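Long-range contacts in dextranase (Pseudarthrobacter oxydans, PDB 6NZS), which hydrolyses internal (1->6)-alpha-D-glucosidic linkages of dextran as an endo-acting enzyme of glycosyl hydrolase family 49: residues A[56-61]-A[362-367]; A[212-217]-A[228-233]; A[418-423]-A[492-497]. All blocks are in the same frame, centred on the assembly; numbering follows the deposited sequence.

Overall arrangement
Leaving the N terminus, the chain opens contact 1 at 56-61, at the end of strand 51-58 and the loop after it, in the Ig-like domain. It then enters the parallel beta-helix, where contact 2 closes a short loop between 212-217 and 228-233 at the first strands of the stack. Contact 1 closes only when 362-367 is reached, so contact 2 is nested inside its loop of 300 residues, and the two domains are tied together. Contact 3 follows in series, joining 418-423 to 492-497 further along the beta-helix. No two loops cross. The centres of contacts 2 and 3 lie about 43 Å apart, with contact 1 about 26 and 31 Å from them.

Contact 1. Residues A[56-61]-A[362-367]; sequences YMSIPR and GSWYWQ
The indole of W364 packs against P60 and bonds to S58, joining the N-terminal Ig-like domain to a loop of the right-handed parallel beta-helix. P60 meets the indole from above one face: its CA makes a CH-pi contact 3.6 Å from the centroid of the five-membered ring, 15° off the ring normal. The proline CG continues the cover toward the rim, 3.8 Å from W364 CD2. At the edge of the indole, W364 NE1 donates to S58 OG in the ring plane, a bond of 2.9 Å and 162° at the hydrogen. Face and edge are thus engaged together, which limits how far the indole can turn.

OG stands anti to the backbone N of S58 (chi1 168°), and this brings it 3.5 Å from G362 CA. A side-chain carbon on G362 would collide with OG, and the positive phi of this residue favours glycine as well.

Further along, Y365 and R61 cross at about a right angle. The phenol OH lies 3.4 Å from R61 CA, and R61 CG approaches CE1 of Y365 at 3.7 Å, so the aliphatic part of the arginine does the touching. Its NE is engaged in a salt bridge with D73.

In the next shell S58 OG has a second hydrogen bond, with E336 OE1, and S78 of helix 76-81 touches both P60 and W364. Within 362-367, the chain bends in an inverse gamma turn centred on S363, with a weak 3.1 Å bond from W364 N to G362 O.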
loop_
_atom_site.group_PDB
_atom_site.type_symbol
_atom_site.label_atom_id
_atom_site.label_comp_id
_atom_site.label_asym_id
_atom_site.label_seq_id
_atom_site.Cartn_x
_atom_site.Cartn_y
_atom_site.Cartn_z
ATOM N N TYR A 56 -12.603 11.564 3.884
ATOM C CA TYR A 56 -12.565 11.414 2.436
ATOM C C TYR A 56 -13.105 10.048 2.037
ATOM O O TYR A 56 -13.233 9.143 2.859
ATOM C CB TYR A 56 -11.115 11.488 1.954
ATOM C CG TYR A 56 -10.433 12.788 2.311
ATOM C CD1 TYR A 56 -10.596 13.909 1.509
ATOM C CD2 TYR A 56 -9.630 12.900 3.448
ATOM C CE1 TYR A 56 -9.990 15.113 1.827
ATOM C CE2 TYR A 56 -9.013 14.097 3.771
ATOM C CZ TYR A 56 -9.205 15.202 2.962
ATOM O OH TYR A 56 -8.596 16.397 3.284
ATOM N N MET A 57 -13.399 9.885 0.745
ATOM C CA MET A 57 -13.818 8.576 0.250
ATOM C C MET A 57 -13.384 8.377 -1.200
ATOM O O MET A 57 -13.509 9.282 -2.034
ATOM C CB MET A 57 -15.335 8.351 0.380
ATOM C CG MET A 57 -15.762 6.917 0.064
ATOM S SD MET A 57 -17.512 6.602 0.363
ATOM C CE MET A 57 -18.228 7.508 -0.994
ATOM N N SER A 58 -12.876 7.182 -1.487
ATOM C CA SER A 58 -12.527 6.759 -2.836
ATOM C C SER A 58 -13.432 5.605 -3.236
ATOM O O SER A 58 -13.778 4.763 -2.403
ATOM C CB SER A 58 -11.064 6.309 -2.869
ATOM O OG SER A 58 -10.752 5.645 -4.079
ATOM N N ILE A 59 -13.854 5.588 -4.499
ATOM C CA ILE A 59 -14.665 4.493 -5.031
ATOM C C ILE A 59 -14.007 3.979 -6.305
ATOM O O ILE A 59 -13.213 4.692 -6.941
ATOM C CB ILE A 59 -16.138 4.919 -5.268
ATOM C CG1 ILE A 59 -16.270 5.872 -6.462
ATOM C CG2 ILE A 59 -16.710 5.558 -4.021
ATOM C CD1 ILE A 59 -17.740 6.204 -6.815
ATOM N N PRO A 60 -14.291 2.729 -6.688
ATOM C CA PRO A 60 -13.598 2.118 -7.833
ATOM C C PRO A 60 -13.820 2.908 -9.115
ATOM O O PRO A 60 -14.957 3.218 -9.486
ATOM C CB PRO A 60 -14.218 0.715 -7.911
ATOM C CG PRO A 60 -14.672 0.432 -6.502
ATOM C CD PRO A 60 -15.138 1.760 -5.972
ATOM N N ARG A 61 -12.718 3.234 -9.792
ATOM C CA ARG A 61 -12.718 4.024 -11.023
ATOM C C ARG A 61 -13.277 5.421 -10.823
ATOM O O ARG A 61 -13.625 6.090 -11.800
ATOM C CB ARG A 61 -13.476 3.343 -12.177
ATOM C CG ARG A 61 -13.178 1.884 -12.368
ATOM C CD ARG A 61 -13.615 1.425 -13.767
ATOM N NE ARG A 61 -13.346 0.007 -13.944
ATOM C CZ ARG A 61 -14.207 -0.956 -13.644
ATOM N NH1 ARG A 61 -15.418 -0.651 -13.192
ATOM N NH2 ARG A 61 -13.857 -2.222 -13.808
ATOM N N GLY A 362 -7.253 3.661 -2.002
ATOM C CA GLY A 362 -8.051 3.625 -3.222
ATOM C C GLY A 362 -7.355 3.017 -4.423
ATOM O O GLY A 362 -7.522 3.505 -5.550
ATOM N N SER A 363 -6.616 1.930 -4.219
ATOM C CA SER A 363 -5.846 1.296 -5.293
ATOM C C SER A 363 -6.682 0.199 -5.961
ATOM O O SER A 363 -6.420 -1.002 -5.852
ATOM C CB SER A 363 -4.531 0.758 -4.744
ATOM O OG SER A 363 -3.699 1.820 -4.304
ATOM N N TRP A 364 -7.711 0.641 -6.691
ATOM C CA TRP A 364 -8.691 -0.296 -7.234
ATOM C C TRP A 364 -8.197 -1.029 -8.477
ATOM O O TRP A 364 -8.482 -2.220 -8.641
ATOM C CB TRP A 364 -9.988 0.449 -7.545
ATOM C CG TRP A 364 -10.500 1.241 -6.384
ATOM C CD1 TRP A 364 -10.474 2.605 -6.237
ATOM C CD2 TRP A 364 -11.115 0.722 -5.198
ATOM N NE1 TRP A 364 -11.042 2.962 -5.040
ATOM C CE2 TRP A 364 -11.445 1.830 -4.381
ATOM C CE3 TRP A 364 -11.429 -0.565 -4.753
ATOM C CZ2 TRP A 364 -12.067 1.684 -3.138
ATOM C CZ3 TRP A 364 -12.048 -0.716 -3.513
ATOM C CH2 TRP A 364 -12.359 0.405 -2.721
ATOM N N TYR A 365 -7.492 -0.332 -9.368
ATOM C CA TYR A 365 -7.031 -0.931 -10.613
ATOM C C TYR A 365 -5.874 -1.891 -10.349
ATOM O O TYR A 365 -5.135 -1.750 -9.374
ATOM C CB TYR A 365 -6.508 0.167 -11.545
ATOM C CG TYR A 365 -7.530 1.161 -12.046
ATOM C CD1 TYR A 365 -8.693 0.738 -12.696
ATOM C CD2 TYR A 365 -7.329 2.529 -11.879
ATOM C CE1 TYR A 365 -9.618 1.658 -13.161
ATOM C CE2 TYR A 365 -8.248 3.456 -12.341
ATOM C CZ TYR A 365 -9.395 3.014 -12.978
ATOM O OH TYR A 365 -10.316 3.939 -13.436
ATOM N N TRP A 366 -5.702 -2.863 -11.252
ATOM C CA TRP A 366 -4.432 -3.569 -11.328
ATOM C C TRP A 366 -3.309 -2.568 -11.583
ATOM O O TRP A 366 -3.535 -1.427 -11.997
ATOM C CB TRP A 366 -4.437 -4.544 -12.512
ATOM C CG TRP A 366 -5.262 -5.768 -12.316
ATOM C CD1 TRP A 366 -5.578 -6.368 -11.131
ATOM C CD2 TRP A 366 -5.894 -6.549 -13.341
ATOM N NE1 TRP A 366 -6.362 -7.476 -11.354
ATOM C CE2 TRP A 366 -6.569 -7.611 -12.703
ATOM C CE3 TRP A 366 -5.960 -6.449 -14.734
ATOM C CZ2 TRP A 366 -7.306 -8.568 -13.410
ATOM C CZ3 TRP A 366 -6.688 -7.413 -15.439
ATOM C CH2 TRP A 366 -7.349 -8.452 -14.772
ATOM N N GLN A 367 -2.075 -3.020 -11.360
ATOM C CA GLN A 367 -0.871 -2.241 -11.639
ATOM C C GLN A 367 -0.767 -0.998 -10.766
ATOM O O GLN A 367 -0.053 -0.048 -11.102
ATOM C CB GLN A 367 -0.726 -1.911 -13.133
ATOM C CG GLN A 367 -0.911 -3.141 -14.026
ATOM C CD GLN A 367 -0.640 -2.857 -15.489
ATOM O OE1 GLN A 367 -1.548 -2.518 -16.249
ATOM N NE2 GLN A 367 0.616 -2.989 -15.888
#

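Contact 2. Residues A[212-217]-A[228-233]; sequences HYPAEG and EIIYFK
H212 and I230 form a parallel beta bridge among the first strands of the parallel beta-helix, where strand 229-232 lies between 211-212 and 253-256. Along 228-233 the first residue to bond across is I229: its carbonyl O accepts a bond of 2.8 Å from H212 N, at 166°. I230 turns its side chain to the same face as H212 and sets CG2 near the plane of the imidazole, at its edge. I230 CG2 also lies 3.8 Å from P214 CG.

Y231 N donates the second bond of the bridge, 2.9 Å, to H212 O. The Y231 side chain leaves the strand with CG anti to the backbone N (chi1 -173°), and CE2 of Y213 rests over one face of its ring, 3.6 Å from Y231 CG. The two ring planes stand at 52°, so the pair is oblique, and the Y213 hydroxyl is bonded to E206. An alanine in place of Y231 would probably leave the Y213 ring without the aromatic face on which CE2 rests, and the ring of Y255 on the next coil without its neighbour.

Past Y231, P214 packs against both I230 and F232, its CG touching each. Its CD is 3.2 Å from Y231 O, while its CG makes a CH-pi contact over the F232 face, 4.0 Å from the centroid. Y237 meets the same phenylalanine edge-to-face.

K233 lays its CG beside CD2 of Y213. Its backbone N donates to a water at 2.9 Å, and this water in turn donates to P214 O and, at 2.8 Å, to Y231 O.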
loop_
_atom_site.group_PDB
_atom_site.type_symbol
_atom_site.label_atom_id
_atom_site.label_comp_id
_atom_site.label_asym_id
_atom_site.label_seq_id
_atom_site.Cartn_x
_atom_site.Cartn_y
_atom_site.Cartn_z
ATOM N N HIS A 212 6.142 29.304 -4.701
ATOM C CA HIS A 212 4.945 29.531 -5.494
ATOM C C HIS A 212 3.760 28.898 -4.771
ATOM O O HIS A 212 3.811 27.716 -4.409
ATOM C CB HIS A 212 5.102 28.894 -6.876
ATOM C CG HIS A 212 3.845 28.909 -7.691
ATOM N ND1 HIS A 212 3.314 30.066 -8.216
ATOM C CD2 HIS A 212 3.009 27.909 -8.059
ATOM C CE1 HIS A 212 2.203 29.782 -8.873
ATOM N NE2 HIS A 212 1.999 28.478 -8.798
ATOM N N TYR A 213 2.699 29.681 -4.561
ATOM C CA TYR A 213 1.474 29.203 -3.919
ATOM C C TYR A 213 0.376 29.127 -4.967
ATOM O O TYR A 213 -0.201 30.163 -5.331
ATOM C CB TYR A 213 1.042 30.164 -2.811
ATOM C CG TYR A 213 2.020 30.382 -1.686
ATOM C CD1 TYR A 213 2.939 31.424 -1.736
ATOM C CD2 TYR A 213 1.996 29.577 -0.555
ATOM C CE1 TYR A 213 3.820 31.642 -0.698
ATOM C CE2 TYR A 213 2.871 29.784 0.481
ATOM C CZ TYR A 213 3.779 30.820 0.406
ATOM O OH TYR A 213 4.655 31.031 1.440
ATOM N N PRO A 214 0.027 27.949 -5.470
ATOM C CA PRO A 214 -1.075 27.873 -6.438
ATOM C C PRO A 214 -2.386 28.333 -5.819
ATOM O O PRO A 214 -2.646 28.122 -4.632
ATOM C CB PRO A 214 -1.120 26.386 -6.806
ATOM C CG PRO A 214 0.253 25.884 -6.521
ATOM C CD PRO A 214 0.721 26.660 -5.318
ATOM N N ALA A 215 -3.212 28.985 -6.632
ATOM C CA ALA A 215 -4.567 29.300 -6.216
ATOM C C ALA A 215 -5.447 28.072 -6.387
ATOM O O ALA A 215 -5.183 27.210 -7.225
ATOM C CB ALA A 215 -5.130 30.440 -7.069
ATOM N N GLU A 216 -6.500 28.000 -5.579
ATOM C CA GLU A 216 -7.460 26.919 -5.730
ATOM C C GLU A 216 -8.045 26.924 -7.137
ATOM O O GLU A 216 -8.179 27.972 -7.776
ATOM C CB GLU A 216 -8.586 27.068 -4.713
ATOM C CG GLU A 216 -8.187 26.736 -3.293
ATOM C CD GLU A 216 -9.390 26.574 -2.393
ATOM O OE1 GLU A 216 -10.034 25.505 -2.445
ATOM O OE2 GLU A 216 -9.694 27.521 -1.640
ATOM N N GLY A 217 -8.390 25.735 -7.619
ATOM C CA GLY A 217 -8.939 25.587 -8.951
ATOM C C GLY A 217 -7.996 24.878 -9.897
ATOM O O GLY A 217 -7.176 24.057 -9.476
ATOM N N GLU A 228 11.435 27.803 -6.130
ATOM C CA GLU A 228 12.063 26.571 -5.672
ATOM C C GLU A 228 11.085 25.615 -5.007
ATOM O O GLU A 228 11.364 24.412 -4.941
ATOM C CB GLU A 228 13.152 26.902 -4.648
ATOM C CG GLU A 228 14.355 27.641 -5.213
ATOM C CD GLU A 228 15.305 28.047 -4.104
ATOM O OE1 GLU A 228 15.039 29.069 -3.443
ATOM O OE2 GLU A 228 16.300 27.329 -3.876
ATOM N N ILE A 229 9.969 26.125 -4.499
ATOM C CA ILE A 229 9.038 25.356 -3.682
ATOM C C ILE A 229 7.631 25.632 -4.188
ATOM O O ILE A 229 7.264 26.789 -4.415
ATOM C CB ILE A 229 9.147 25.775 -2.203
ATOM C CG1 ILE A 229 10.566 25.543 -1.677
ATOM C CG2 ILE A 229 8.094 25.061 -1.342
ATOM C CD1 ILE A 229 10.869 26.313 -0.416
ATOM N N ILE A 230 6.837 24.575 -4.351
ATOM C CA ILE A 230 5.421 24.704 -4.664
ATOM C C ILE A 230 4.658 24.292 -3.416
ATOM O O ILE A 230 4.789 23.151 -2.952
ATOM C CB ILE A 230 5.018 23.862 -5.882
ATOM C CG1 ILE A 230 5.857 24.257 -7.103
ATOM C CG2 ILE A 230 3.534 24.047 -6.170
ATOM C CD1 ILE A 230 5.696 23.330 -8.290
ATOM N N TYR A 231 3.884 25.224 -2.864
ATOM C CA TYR A 231 3.241 25.077 -1.560
ATOM C C TYR A 231 1.739 25.141 -1.784
ATOM O O TYR A 231 1.210 26.193 -2.153
ATOM C CB TYR A 231 3.700 26.225 -0.665
ATOM C CG TYR A 231 3.271 26.184 0.791
ATOM C CD1 TYR A 231 1.930 26.193 1.157
ATOM C CD2 TYR A 231 4.226 26.183 1.804
ATOM C CE1 TYR A 231 1.553 26.180 2.487
ATOM C CE2 TYR A 231 3.857 26.165 3.132
ATOM C CZ TYR A 231 2.519 26.164 3.465
ATOM O OH TYR A 231 2.146 26.152 4.797
ATOM N N PHE A 232 1.050 24.021 -1.560
ATOM C CA PHE A 232 -0.403 23.962 -1.701
ATOM C C PHE A 232 -1.030 24.219 -0.337
ATOM O O PHE A 232 -0.954 23.374 0.562
ATOM C CB PHE A 232 -0.852 22.609 -2.247
ATOM C CG PHE A 232 -0.523 22.396 -3.694
ATOM C CD1 PHE A 232 0.693 21.839 -4.067
ATOM C CD2 PHE A 232 -1.442 22.721 -4.685
ATOM C CE1 PHE A 232 0.996 21.631 -5.401
ATOM C CE2 PHE A 232 -1.146 22.506 -6.028
ATOM C CZ PHE A 232 0.074 21.963 -6.382
ATOM N N LYS A 233 -1.637 25.390 -0.179
ATOM C CA LYS A 233 -2.376 25.702 1.029
ATOM C C LYS A 233 -3.627 24.832 1.088
ATOM O O LYS A 233 -4.016 24.222 0.088
ATOM C CB LYS A 233 -2.757 27.187 1.023
ATOM C CG LYS A 233 -1.569 28.117 1.233
ATOM C CD LYS A 233 -1.998 29.562 1.449
ATOM C CE LYS A 233 -2.526 30.188 0.175
ATOM N NZ LYS A 233 -2.955 31.604 0.392
HETATM O O HOH W 1 -1.289 27.410 -2.222
#

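Contact 3. Residues A[418-423]-A[492-497]; sequences WTPRNI and YALSDT
At a corner of the right-handed parallel beta-helix, P420 packs on L494, in the turn after strand 489-493, and on S495 beside it. The CA atoms of P420 and L494 are 4.8 Å apart, close to the spacing of neighbouring coils. Strands 450-452 and 469-482 come between in the strand order, yet the two corners touch directly. W418 also has backbone hydrogen bonds with S453 and W456.

One hydrogen bond carries the polar part. R421 N, the first backbone N-H after the proline, donates to S495 OG at 2.9 Å and 158°. OG is turned anti to the carbonyl carbon (chi1 -56°) and also lies 3.3 Å from P420 CA; T469 supplies its second partner. The proline ring crosses the leucine obliquely, with P420 CB 3.4 Å from L494 O and CG 4.2 Å from L494 CB. The leucine branch CD1 reaches further back along the loop and touches the peptide between W418 and T419, 3.6 Å from T419 N.

On the 418-423 side, T419 OG1 donates a 3.1 Å bond to P420 O from above the carbonyl plane, 53° out of it. The same hydroxyl oxygen stands 3.5 Å above the centre of the R421 guanidinium. The arginine is held further by G417 O at NH2 and by a cation-pi contact with Y394. Between the two segments, the bond from R421 N to S495 OG and the packing of P420 on L494 join corner to corner within the right-handed parallel beta-helix of family 49.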
loop_
_atom_site.group_PDB
_atom_site.type_symbol
_atom_site.label_atom_id
_atom_site.label_comp_id
_atom_site.label_asym_id
_atom_site.label_seq_id
_atom_site.Cartn_x
_atom_site.Cartn_y
_atom_site.Cartn_z
ATOM N N TRP A 418 10.619 -11.263 -10.693
ATOM C CA TRP A 418 10.372 -10.692 -12.025
ATOM C C TRP A 418 11.606 -10.654 -12.926
ATOM O O TRP A 418 11.474 -10.778 -14.147
ATOM C CB TRP A 418 9.715 -9.307 -11.992
ATOM C CG TRP A 418 8.293 -9.243 -11.471
ATOM C CD1 TRP A 418 7.852 -8.521 -10.393
ATOM C CD2 TRP A 418 7.127 -9.869 -12.040
ATOM N NE1 TRP A 418 6.494 -8.681 -10.241
ATOM C CE2 TRP A 418 6.025 -9.502 -11.235
ATOM C CE3 TRP A 418 6.915 -10.721 -13.134
ATOM C CZ2 TRP A 418 4.727 -9.940 -11.497
ATOM C CZ3 TRP A 418 5.619 -11.153 -13.396
ATOM C CH2 TRP A 418 4.542 -10.769 -12.572
ATOM N N THR A 419 12.785 -10.410 -12.362
ATOM C CA THR A 419 14.042 -10.453 -13.103
ATOM C C THR A 419 15.115 -10.957 -12.154
ATOM O O THR A 419 14.948 -10.881 -10.931
ATOM C CB THR A 419 14.470 -9.066 -13.630
ATOM O OG1 THR A 419 14.894 -8.225 -12.544
ATOM C CG2 THR A 419 13.376 -8.358 -14.400
ATOM N N PRO A 420 16.239 -11.454 -12.674
ATOM C CA PRO A 420 17.401 -11.661 -11.803
ATOM C C PRO A 420 17.831 -10.330 -11.199
ATOM O O PRO A 420 17.729 -9.279 -11.837
ATOM C CB PRO A 420 18.472 -12.209 -12.760
ATOM C CG PRO A 420 17.701 -12.783 -13.901
ATOM C CD PRO A 420 16.496 -11.907 -14.054
ATOM N N ARG A 421 18.288 -10.371 -9.945
ATOM C CA ARG A 421 18.660 -9.159 -9.228
ATOM C C ARG A 421 19.886 -9.421 -8.367
ATOM O O ARG A 421 20.168 -10.559 -7.985
ATOM C CB ARG A 421 17.511 -8.645 -8.340
ATOM C CG ARG A 421 16.272 -8.263 -9.119
ATOM C CD ARG A 421 15.140 -7.781 -8.204
ATOM N NE ARG A 421 13.865 -7.715 -8.919
ATOM C CZ ARG A 421 13.509 -6.728 -9.736
ATOM N NH1 ARG A 421 14.329 -5.697 -9.949
ATOM N NH2 ARG A 421 12.332 -6.765 -10.345
ATOM N N ASN A 422 20.612 -8.337 -8.067
ATOM C CA ASN A 422 21.702 -8.332 -7.095
ATOM C C ASN A 422 21.236 -7.509 -5.899
ATOM O O ASN A 422 21.102 -6.284 -5.998
ATOM C CB ASN A 422 22.969 -7.738 -7.707
ATOM C CG ASN A 422 23.662 -8.698 -8.646
ATOM O OD1 ASN A 422 23.825 -9.875 -8.343
ATOM N ND2 ASN A 422 24.075 -8.193 -9.807
ATOM N N ILE A 423 20.976 -8.183 -4.777
ATOM C CA ILE A 423 20.428 -7.556 -3.580
ATOM C C ILE A 423 21.168 -8.088 -2.363
ATOM O O ILE A 423 21.393 -9.297 -2.245
ATOM C CB ILE A 423 18.924 -7.864 -3.427
ATOM C CG1 ILE A 423 18.140 -7.343 -4.627
ATOM C CG2 ILE A 423 18.396 -7.275 -2.126
ATOM C CD1 ILE A 423 16.688 -7.802 -4.636
ATOM N N TYR A 492 10.260 -18.405 -7.022
ATOM C CA TYR A 492 10.815 -18.902 -8.281
ATOM C C TYR A 492 12.141 -18.173 -8.446
ATOM O O TYR A 492 12.175 -17.013 -8.865
ATOM C CB TYR A 492 9.832 -18.679 -9.429
ATOM C CG TYR A 492 8.486 -19.264 -9.064
ATOM C CD1 TYR A 492 8.260 -20.634 -9.127
ATOM C CD2 TYR A 492 7.472 -18.452 -8.571
ATOM C CE1 TYR A 492 7.039 -21.175 -8.739
ATOM C CE2 TYR A 492 6.267 -18.971 -8.186
ATOM C CZ TYR A 492 6.048 -20.328 -8.280
ATOM O OH TYR A 492 4.836 -20.847 -7.878
ATOM N N ALA A 493 13.228 -18.836 -8.047
ATOM C CA ALA A 493 14.514 -18.159 -7.907
ATOM C C ALA A 493 15.118 -17.868 -9.272
ATOM O O ALA A 493 15.436 -18.792 -10.028
ATOM C CB ALA A 493 15.473 -19.002 -7.073
ATOM N N LEU A 494 15.280 -16.585 -9.576
ATOM C CA LEU A 494 15.913 -16.136 -10.806
ATOM C C LEU A 494 17.369 -15.759 -10.591
ATOM O O LEU A 494 18.051 -15.382 -11.552
ATOM C CB LEU A 494 15.141 -14.957 -11.404
ATOM C CG LEU A 494 13.673 -15.240 -11.749
ATOM C CD1 LEU A 494 12.970 -13.953 -12.160
ATOM C CD2 LEU A 494 13.574 -16.292 -12.848
ATOM N N SER A 495 17.850 -15.870 -9.356
ATOM C CA SER A 495 19.213 -15.555 -8.965
ATOM C C SER A 495 19.616 -16.549 -7.888
ATOM O O SER A 495 18.761 -17.176 -7.256
ATOM C CB SER A 495 19.298 -14.138 -8.370
ATOM O OG SER A 495 18.797 -13.148 -9.257
ATOM N N ASP A 496 20.927 -16.718 -7.693
ATOM C CA ASP A 496 21.389 -17.374 -6.477
ATOM C C ASP A 496 20.738 -16.684 -5.286
ATOM O O ASP A 496 20.632 -15.455 -5.250
ATOM C CB ASP A 496 22.910 -17.271 -6.349
ATOM C CG ASP A 496 23.651 -18.219 -7.282
ATOM O OD1 ASP A 496 23.019 -18.975 -8.053
ATOM O OD2 ASP A 496 24.901 -18.188 -7.251
ATOM N N THR A 497 20.277 -17.478 -4.320
ATOM C CA THR A 497 19.458 -16.969 -3.225
ATOM C C THR A 497 20.007 -17.498 -1.910
ATOM O O THR A 497 20.088 -18.715 -1.715
ATOM C CB THR A 497 18.005 -17.408 -3.419
ATOM O OG1 THR A 497 17.506 -16.862 -4.645
ATOM C CG2 THR A 497 17.142 -16.905 -2.271
#